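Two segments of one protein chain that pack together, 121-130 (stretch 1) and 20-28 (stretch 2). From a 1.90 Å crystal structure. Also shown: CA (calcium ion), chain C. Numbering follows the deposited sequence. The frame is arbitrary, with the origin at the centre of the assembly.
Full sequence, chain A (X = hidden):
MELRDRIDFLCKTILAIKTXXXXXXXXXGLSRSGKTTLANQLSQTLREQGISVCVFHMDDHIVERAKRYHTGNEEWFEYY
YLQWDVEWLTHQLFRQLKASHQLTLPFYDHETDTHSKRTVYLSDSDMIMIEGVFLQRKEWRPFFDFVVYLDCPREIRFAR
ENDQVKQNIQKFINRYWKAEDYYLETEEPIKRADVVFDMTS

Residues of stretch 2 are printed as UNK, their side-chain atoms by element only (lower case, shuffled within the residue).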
# COMPACT_ATOMS: atom_id res chain seq x y z
N TYR A 121 -16.69 2.09 -2.50
CA TYR A 121 -17.43 1.04 -3.20
C TYR A 121 -16.51 0.22 -4.10
O TYR A 121 -15.80 0.78 -4.94
CB TYR A 121 -18.56 1.66 -4.02
CG TYR A 121 -19.66 2.21 -3.15
CD1 TYR A 121 -20.72 1.40 -2.75
CD2 TYR A 121 -19.62 3.53 -2.69
CE1 TYR A 121 -21.72 1.89 -1.90
CE2 TYR A 121 -20.60 4.02 -1.84
CZ TYR A 121 -21.65 3.20 -1.45
OH TYR A 121 -22.63 3.67 -0.61
N LEU A 122 -16.54 -1.09 -3.91
CA LEU A 122 -15.74 -2.01 -4.71
C LEU A 122 -16.59 -2.51 -5.87
O LEU A 122 -16.09 -2.68 -6.99
CB LEU A 122 -15.29 -3.20 -3.85
CG LEU A 122 -14.45 -2.81 -2.63
CD1 LEU A 122 -13.96 -4.06 -1.91
CD2 LEU A 122 -13.28 -1.96 -3.08
N SER A 123 -17.86 -2.74 -5.58
CA SER A 123 -18.86 -3.21 -6.54
C SER A 123 -18.32 -3.93 -7.77
O SER A 123 -17.83 -5.05 -7.67
CB SER A 123 -19.74 -2.04 -6.97
OG SER A 123 -20.28 -1.38 -5.83
N ASP A 124 -18.42 -3.30 -8.95
CA ASP A 124 -17.95 -3.97 -10.16
C ASP A 124 -16.55 -3.58 -10.62
O ASP A 124 -16.26 -3.58 -11.82
CB ASP A 124 -18.97 -3.77 -11.30
CG ASP A 124 -19.02 -2.35 -11.81
OD1 ASP A 124 -18.76 -1.42 -11.02
OD2 ASP A 124 -19.32 -2.16 -13.01
N SER A 125 -15.67 -3.27 -9.68
CA SER A 125 -14.29 -2.91 -10.03
C SER A 125 -13.63 -4.10 -10.73
O SER A 125 -13.89 -5.25 -10.38
CB SER A 125 -13.47 -2.59 -8.77
OG SER A 125 -13.99 -1.50 -8.04
N ASP A 126 -12.79 -3.82 -11.72
CA ASP A 126 -12.07 -4.89 -12.41
C ASP A 126 -10.79 -5.16 -11.61
O ASP A 126 -10.32 -6.30 -11.52
CB ASP A 126 -11.69 -4.47 -13.82
CG ASP A 126 -12.90 -4.23 -14.70
OD1 ASP A 126 -13.73 -5.16 -14.83
OD2 ASP A 126 -13.02 -3.12 -15.25
N MSE A 127 -10.24 -4.09 -11.04
CA MSE A 127 -9.01 -4.20 -10.26
C MSE A 127 -9.06 -3.30 -9.04
O MSE A 127 -9.68 -2.24 -9.05
CB MSE A 127 -7.80 -3.78 -11.11
CG MSE A 127 -7.70 -4.44 -12.47
SE MSE A 127 -6.00 -4.03 -13.35
CE MSE A 127 -6.18 -5.21 -14.88
N ILE A 128 -8.38 -3.74 -7.98
CA ILE A 128 -8.29 -2.97 -6.75
C ILE A 128 -6.80 -2.70 -6.60
O ILE A 128 -5.99 -3.63 -6.63
CB ILE A 128 -8.76 -3.79 -5.52
CG1 ILE A 128 -10.19 -4.29 -5.73
CG2 ILE A 128 -8.64 -2.93 -4.25
CD1 ILE A 128 -11.19 -3.20 -6.03
N MSE A 129 -6.44 -1.43 -6.45
CA MSE A 129 -5.03 -1.09 -6.30
C MSE A 129 -4.75 -0.51 -4.92
O MSE A 129 -5.41 0.43 -4.48
CB MSE A 129 -4.61 -0.10 -7.37
CG MSE A 129 -3.11 0.15 -7.38
SE MSE A 129 -2.64 1.42 -8.73
CE MSE A 129 -2.88 0.31 -10.29
N ILE A 130 -3.76 -1.09 -4.25
CA ILE A 130 -3.38 -0.66 -2.91
C ILE A 130 -1.91 -0.26 -2.90
O ILE A 130 -1.05 -1.02 -3.34
CB ILE A 130 -3.60 -1.81 -1.90
CG1 ILE A 130 -5.06 -2.27 -1.96
CG2 ILE A 130 -3.22 -1.36 -0.49
CD1 ILE A 130 -5.37 -3.48 -1.11
N UNK A 20 -9.29 -13.62 -12.57
CA UNK A 20 -10.38 -14.50 -12.17
C UNK A 20 -11.14 -13.69 -11.13
O UNK A 20 -10.95 -13.85 -9.92
c UNK A 20 -9.82 -15.78 -11.54
N UNK A 21 -12.00 -12.81 -11.62
CA UNK A 21 -12.74 -11.94 -10.72
C UNK A 21 -11.93 -10.68 -10.56
O UNK A 21 -11.20 -10.30 -11.48
N UNK A 22 -12.03 -10.02 -9.41
CA UNK A 22 -11.27 -8.79 -9.19
C UNK A 22 -9.79 -9.11 -9.09
O UNK A 22 -9.40 -10.12 -8.50
n UNK A 22 -16.86 -6.25 -5.24
c UNK A 22 -15.57 -6.59 -5.24
c UNK A 22 -13.16 -7.65 -7.86
c UNK A 22 -13.52 -7.13 -6.48
n UNK A 22 -14.95 -6.81 -4.09
n UNK A 22 -14.92 -6.74 -6.39
c UNK A 22 -11.72 -8.11 -7.89
N UNK A 23 -8.96 -8.25 -9.67
CA UNK A 23 -7.52 -8.43 -9.60
C UNK A 23 -7.01 -7.44 -8.55
O UNK A 23 -7.23 -6.24 -8.66
c UNK A 23 -5.37 -8.39 -11.08
c UNK A 23 -6.88 -8.14 -10.95
c UNK A 23 -5.08 -9.87 -10.84
c UNK A 23 -4.91 -7.97 -12.47
N UNK A 24 -6.35 -7.95 -7.51
CA UNK A 24 -5.82 -7.09 -6.46
C UNK A 24 -4.33 -6.82 -6.67
O UNK A 24 -3.51 -7.74 -6.65
c UNK A 24 -7.55 -8.00 -4.88
c UNK A 24 -5.53 -6.84 -3.97
c UNK A 24 -6.06 -7.74 -5.07
N UNK A 25 -4.00 -5.55 -6.88
CA UNK A 25 -2.63 -5.12 -7.14
C UNK A 25 -2.06 -4.37 -5.95
O UNK A 25 -2.78 -3.68 -5.24
c UNK A 25 -2.85 -5.78 -10.25
c UNK A 25 -2.60 -4.19 -8.35
c UNK A 25 -3.57 -3.38 -10.51
c UNK A 25 -3.46 -4.57 -9.55
N UNK A 26 -0.76 -4.50 -5.75
CA UNK A 26 -0.14 -3.80 -4.65
C UNK A 26 1.08 -3.04 -5.14
O UNK A 26 1.83 -3.54 -5.99
N UNK A 27 1.25 -1.83 -4.64
CA UNK A 27 2.41 -1.02 -4.98
C UNK A 27 3.12 -0.82 -3.64
O UNK A 27 2.72 0.00 -2.82
c UNK A 27 2.01 0.34 -5.59
c UNK A 27 1.25 0.12 -6.90
c UNK A 27 0.90 1.40 -7.63
c UNK A 27 3.26 1.17 -5.85
N UNK A 28 4.16 -1.62 -3.44
CA UNK A 28 4.95 -1.60 -2.21
C UNK A 28 6.20 -0.76 -2.40
O UNK A 28 6.85 -0.81 -3.44
c UNK A 28 5.30 -3.05 -1.85
o UNK A 28 6.68 -4.17 -0.30
c UNK A 28 5.92 -3.20 -0.48
o UNK A 28 5.64 -2.39 0.43
CA CA C . -18.69 0.90 -11.09
O HOH W 1 -16.01 -6.59 -8.96
O HOH W 2 -17.14 0.07 -12.95
O HOH W 3 -20.66 2.12 -11.64

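Position 20 carries a single side-chain carbon and lies out of reach of stretch 1, hence Ala20. Position 21 has no side-chain atom. Its phi/psi of 92/-150 would jam a CB against the carbonyl O of the residue before, a backbone that calls for glycine: Gly21.

Position 22 is a long chain: three carbons, a nitrogen, then a carbon bearing two more nitrogens. One terminal nitrogen lies 2.9 Å from Ser123 O, and the planar end group lies with one face against Leu122 CB. That is a guanidinium, hence Arg22. NH2 donates a hydrogen bond to Ser123 O near the group's plane, and NH1 is 3.6 Å from Leu122 CB. NE donates to water 1 (2.8 Å from NE to its O), which in turn donates to Ser123 O and Ser125 O, so the loop's carbonyls are met both directly and through water.

Position 23 has four carbons, forked at the second, with one tip 3.9 Å from Met127 CE: Leu23, and that tip is CD2. Position 24 has one carbon carrying two more, a short beta-branched group beside Ile128 and Ile130: Val24. Its CG2 is 4.4 Å from Ile128 CB, and its CG1 is 4.4 Å from Ile130 CD1.

Position 25 again has four carbons forked at the second; one tip lies 3.8 Å from both Met127 SE and Met129 CE. This is Leu25, and the shared tip is CD1, set between two selenomethionines. Position 26 has no side-chain atom, and its CA sits 3.2 Å from Ile130 O: Gly26. Position 27 has four carbons forked at the first, one arm two carbons long, ending 3.7 Å from Met129 SE: Ile27, touching through CD1. Position 28 has two carbons, the second carrying two oxygens, and makes no contact with stretch 1: Asp28, whose carboxylate is hydrogen-bonded elsewhere in the structure.

The contact works as a parallel strand pair. Leu23 N to Asp126 O (3.0 Å), Ile128 N to Leu23 O (2.8 Å), Leu25 N to Ile128 O (2.8 Å), Ile130 N to Leu25 O (2.9 Å) and Ile27 N to Ile130 O (2.8 Å) form the ladder and fix the register. Side chains then sort by alternation: Met127, Met129, Leu23 and Leu25 share one face, while Ile128, Ile130 and Val24 share the other. The rule is hydrogen bonds for register, apolar packing on both faces, and one arginine tying the preceding loop to the strand's start.

Stretch 2, residues 20-28: AGRLVLGID
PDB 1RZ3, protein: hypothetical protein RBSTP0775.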